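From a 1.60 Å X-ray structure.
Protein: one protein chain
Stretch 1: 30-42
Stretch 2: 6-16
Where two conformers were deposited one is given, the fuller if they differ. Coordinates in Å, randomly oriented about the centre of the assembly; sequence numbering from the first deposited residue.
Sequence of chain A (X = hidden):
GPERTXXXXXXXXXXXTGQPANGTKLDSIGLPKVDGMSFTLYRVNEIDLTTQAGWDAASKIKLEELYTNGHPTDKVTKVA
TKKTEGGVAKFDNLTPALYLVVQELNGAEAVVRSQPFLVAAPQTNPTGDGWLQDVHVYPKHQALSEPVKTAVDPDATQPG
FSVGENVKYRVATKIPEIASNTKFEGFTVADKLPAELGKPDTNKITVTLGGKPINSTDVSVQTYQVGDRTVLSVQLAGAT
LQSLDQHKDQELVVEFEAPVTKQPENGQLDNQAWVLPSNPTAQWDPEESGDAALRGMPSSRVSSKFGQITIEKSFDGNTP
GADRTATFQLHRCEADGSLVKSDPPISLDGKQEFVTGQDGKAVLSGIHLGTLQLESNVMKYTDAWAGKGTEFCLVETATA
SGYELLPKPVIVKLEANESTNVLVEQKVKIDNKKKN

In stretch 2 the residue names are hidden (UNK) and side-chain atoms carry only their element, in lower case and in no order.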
# COMPACT_ATOMS: atom_id res chain seq x y z
N GLY A 30 28.58 14.87 -7.70
CA GLY A 30 28.86 13.47 -7.38
C GLY A 30 27.71 12.72 -6.72
O GLY A 30 27.93 11.70 -6.06
N LEU A 31 26.48 13.21 -6.89
CA LEU A 31 25.32 12.58 -6.33
C LEU A 31 25.13 11.20 -6.93
O LEU A 31 25.57 10.93 -8.05
CB LEU A 31 24.06 13.40 -6.59
CG LEU A 31 23.98 14.72 -5.80
CD1 LEU A 31 22.79 15.53 -6.37
CD2 LEU A 31 23.82 14.51 -4.31
N PRO A 32 24.47 10.31 -6.18
CA PRO A 32 24.25 8.95 -6.68
C PRO A 32 23.38 8.91 -7.91
O PRO A 32 22.36 9.62 -7.97
CB PRO A 32 23.51 8.29 -5.50
CG PRO A 32 22.99 9.42 -4.70
CD PRO A 32 23.97 10.45 -4.79
N LYS A 33 23.78 8.11 -8.91
CA LYS A 33 22.95 7.87 -10.09
C LYS A 33 21.94 6.78 -9.74
O LYS A 33 22.19 5.93 -8.87
CB LYS A 33 23.77 7.48 -11.32
CG LYS A 33 24.78 8.53 -11.75
CD LYS A 33 25.59 8.06 -12.91
CE LYS A 33 26.73 9.01 -13.27
NZ LYS A 33 27.58 8.35 -14.26
N VAL A 34 20.78 6.83 -10.36
CA VAL A 34 19.69 5.93 -10.02
C VAL A 34 19.25 5.20 -11.28
O VAL A 34 19.14 5.79 -12.37
CB VAL A 34 18.53 6.72 -9.41
CG1 VAL A 34 17.30 5.81 -9.09
CG2 VAL A 34 19.00 7.48 -8.15
N ASP A 35 19.03 3.89 -11.16
CA ASP A 35 18.49 3.14 -12.29
C ASP A 35 16.97 3.11 -12.26
O ASP A 35 16.35 3.39 -11.25
CB ASP A 35 19.10 1.74 -12.32
CG ASP A 35 20.54 1.76 -12.78
OD1 ASP A 35 20.93 2.67 -13.55
OD2 ASP A 35 21.29 0.86 -12.39
N GLY A 36 16.39 2.82 -13.43
CA GLY A 36 14.96 2.68 -13.57
C GLY A 36 14.22 3.99 -13.64
O GLY A 36 13.01 4.02 -13.50
N MET A 37 14.96 5.10 -13.83
CA MET A 37 14.32 6.40 -13.92
C MET A 37 13.96 6.62 -15.38
O MET A 37 14.79 6.41 -16.26
CB MET A 37 15.24 7.50 -13.38
CG MET A 37 15.55 7.34 -11.91
SD MET A 37 14.13 7.67 -10.87
CE MET A 37 13.57 6.02 -10.37
N SER A 38 12.73 7.05 -15.61
CA SER A 38 12.14 7.05 -16.95
C SER A 38 12.14 8.46 -17.51
O SER A 38 11.68 9.40 -16.87
CB SER A 38 10.71 6.52 -16.88
OG SER A 38 10.11 6.64 -18.15
N PHE A 39 12.68 8.60 -18.72
CA PHE A 39 12.78 9.85 -19.39
C PHE A 39 12.26 9.75 -20.79
O PHE A 39 12.50 8.77 -21.47
CB PHE A 39 14.23 10.30 -19.46
CG PHE A 39 14.81 10.64 -18.13
CD1 PHE A 39 14.76 11.95 -17.65
CD2 PHE A 39 15.42 9.67 -17.38
CE1 PHE A 39 15.29 12.26 -16.40
CE2 PHE A 39 15.95 9.97 -16.16
CZ PHE A 39 15.89 11.28 -15.66
N THR A 40 11.57 10.80 -21.22
CA THR A 40 11.24 10.97 -22.61
C THR A 40 12.08 12.13 -23.19
O THR A 40 12.19 13.22 -22.60
CB THR A 40 9.74 11.21 -22.78
OG1 THR A 40 9.03 10.09 -22.24
CG2 THR A 40 9.37 11.37 -24.25
N LEU A 41 12.68 11.85 -24.35
CA LEU A 41 13.36 12.85 -25.14
C LEU A 41 12.41 13.39 -26.21
O LEU A 41 11.81 12.63 -26.95
CB LEU A 41 14.62 12.26 -25.78
CG LEU A 41 15.55 13.27 -26.47
CD1 LEU A 41 16.29 14.17 -25.45
CD2 LEU A 41 16.53 12.54 -27.39
N TYR A 42 12.27 14.72 -26.26
CA TYR A 42 11.55 15.43 -27.31
C TYR A 42 12.50 16.35 -28.07
O TYR A 42 13.41 16.95 -27.47
CB TYR A 42 10.48 16.34 -26.70
CG TYR A 42 9.38 15.61 -25.97
CD1 TYR A 42 8.24 15.20 -26.66
CD2 TYR A 42 9.45 15.36 -24.61
CE1 TYR A 42 7.23 14.55 -26.04
CE2 TYR A 42 8.42 14.72 -23.95
CZ TYR A 42 7.31 14.29 -24.69
OH TYR A 42 6.27 13.65 -24.10
N UNK A 6 24.49 12.49 -29.35
CA UNK A 6 23.76 11.71 -28.36
C UNK A 6 23.60 12.51 -27.08
O UNK A 6 24.40 13.41 -26.81
o UNK A 6 25.66 10.51 -27.41
c UNK A 6 24.42 10.36 -28.08
N UNK A 7 22.54 12.20 -26.35
CA UNK A 7 22.30 12.73 -25.01
C UNK A 7 22.25 11.58 -24.03
O UNK A 7 21.40 10.69 -24.14
c UNK A 7 20.78 14.09 -23.51
c UNK A 7 21.03 13.60 -24.95
c UNK A 7 19.87 15.39 -26.33
c UNK A 7 21.18 14.81 -25.87
N UNK A 8 23.17 11.61 -23.06
CA UNK A 8 23.22 10.64 -21.99
C UNK A 8 22.61 11.30 -20.76
O UNK A 8 23.19 12.28 -20.22
c UNK A 8 24.67 10.27 -21.73
N UNK A 9 21.45 10.80 -20.33
CA UNK A 9 20.78 11.32 -19.14
C UNK A 9 21.18 10.47 -17.94
O UNK A 9 20.88 9.29 -17.87
c UNK A 9 19.24 11.30 -19.28
c UNK A 9 18.61 11.94 -18.06
c UNK A 9 18.77 12.00 -20.55
N UNK A 10 21.77 11.14 -16.94
CA UNK A 10 22.08 10.53 -15.66
C UNK A 10 21.14 11.07 -14.58
O UNK A 10 21.16 12.25 -14.25
c UNK A 10 23.53 10.86 -15.28
n UNK A 10 25.98 10.41 -17.97
c UNK A 10 25.16 11.25 -17.26
c UNK A 10 24.53 10.49 -16.33
n UNK A 10 24.96 9.20 -16.53
c UNK A 10 25.84 9.18 -17.51
N UNK A 11 20.35 10.19 -13.98
CA UNK A 11 19.35 10.58 -13.04
C UNK A 11 19.95 10.58 -11.66
O UNK A 11 20.24 9.52 -11.12
c UNK A 11 18.18 9.60 -13.11
N UNK A 12 20.18 11.76 -11.10
CA UNK A 12 20.83 11.89 -9.80
C UNK A 12 19.81 12.05 -8.69
O UNK A 12 18.85 12.84 -8.81
c UNK A 12 21.72 13.13 -9.82
c UNK A 12 23.12 12.87 -10.34
c UNK A 12 23.89 14.19 -10.51
c UNK A 12 23.22 11.94 -11.53
N UNK A 13 20.00 11.33 -7.59
CA UNK A 13 19.18 11.50 -6.40
C UNK A 13 19.82 12.52 -5.47
O UNK A 13 20.92 12.29 -4.95
s UNK A 13 17.94 8.71 -3.58
c UNK A 13 19.03 10.15 -5.67
c UNK A 13 18.34 10.28 -4.33
c UNK A 13 19.59 7.98 -3.43
N UNK A 14 19.14 13.64 -5.22
CA UNK A 14 19.66 14.65 -4.29
C UNK A 14 19.07 16.01 -4.58
O UNK A 14 18.22 16.14 -5.47
N UNK A 15 19.51 17.00 -3.80
CA UNK A 15 18.99 18.35 -3.90
C UNK A 15 19.94 19.25 -4.70
O UNK A 15 21.14 19.24 -4.45
c UNK A 15 17.62 18.49 -0.25
c UNK A 15 18.76 18.89 -2.49
c UNK A 15 17.60 18.20 -1.77
c UNK A 15 16.27 18.58 -2.40
N UNK A 16 19.39 20.00 -5.68
CA UNK A 16 20.25 20.91 -6.45
C UNK A 16 20.86 22.00 -5.56
O UNK A 16 20.26 22.38 -4.56
c UNK A 16 18.03 19.87 -6.23
c UNK A 16 18.02 20.77 -7.42
c UNK A 16 19.29 21.54 -7.47

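Position 6 carries one carbon followed by one oxygen. An unbranched C–O side chain is serine; the CB of Ser6 is directed away, the residue makes no contact with stretch 1, and OG is hydrogen-bonded elsewhere in the structure.

Position 7 has four carbons, forked at the first, with one arm two carbons long, the end of which meets Leu41. That beta-branched pattern defines isoleucine. CD1 of Ile7 lies 3.9 Å from CD1 of Leu41, an apolar contact between two buried side chains.

Position 8 has a single carbon and no contact with stretch 1; it is alanine, Ala8.

At position 9 one carbon bears two more, one of them over the face of the Phe39 ring; the short symmetrical fork is that of valine. CG1 of Val9 sits 3.6 Å from the centroid of the Phe39 ring and only 8° off the ring normal, so this is a CH-pi contact; the nearest ring atom, Phe39 CZ, is 3.7 Å from Val9 CG1.

Position 10 shows one carbon and then a five-membered ring of three carbons and two nitrogens, approached by the end of Lys33; this is the imidazole of histidine. Lys33 NZ comes to 3.6 Å from His10 ND1, but obliquely to the ring, and both ring nitrogens are hydrogen-bonded elsewhere in the structure.

Position 11 again has one carbon, directed toward stretch 1, where it touches Met37 and Phe39. It is alanine, and the CB of Ala11 packs against both, 3.6 Å from CB of Met37 and 3.8 Å from CE2 of Phe39, where it lies at the ring edge, near the ring plane.

Position 12 has four carbons forked at the second, touching Leu31 and Lys33, hence leucine. CG of Leu12 is 3.9 Å from CB of Leu31, and CD1 of Leu12 is 3.8 Å from CG of Lys33, so the aliphatic part of the lysine takes part in the packing.

Position 13 is an unbranched chain of two carbons, sulfur and one carbon, in contact with Pro32 and Val34: methionine. Of two deposited conformers, the one given is t, t, p; CE of Met13 is 3.9 Å from Pro32 CG, while CB of Met13 is 3.6 Å from Val34 CG2.

Position 14 has no side-chain atoms and is glycine. An ideal CB on Gly14 would fall 2.6 Å from Leu31 CD2, a clash, and the phi/psi pair of 157/-179° would itself jam it against the preceding carbonyl.

Position 15: four carbons forked at the second, with the CA-to-CB bond pointing away from stretch 1, identify leucine, Leu15.

Position 16 has three carbons closing a ring onto the backbone N, so it is proline, Pro16, without contact here.

The contact combines one backbone bridge with apolar packing. Lys33 faces Leu12, flanked by Met13 N donating to Pro32 O (2.9 Å, 164°) and Val34 N donating to Ala11 O (2.8 Å, 135°). The same acceptors receive CA-H...O contacts, Leu12 CA to Pro32 O and Lys33 CA to Ala11 O, each 3.3 Å. Farther along, Phe39 CA is 8.1 Å from Val9 CA, and Leu41 CA is 8.9 Å from Ile7 CA, and side chains alone span the gap. Together the stretches bury 719 Å².

Stretch 2 6-16: SIAVHALMGLP
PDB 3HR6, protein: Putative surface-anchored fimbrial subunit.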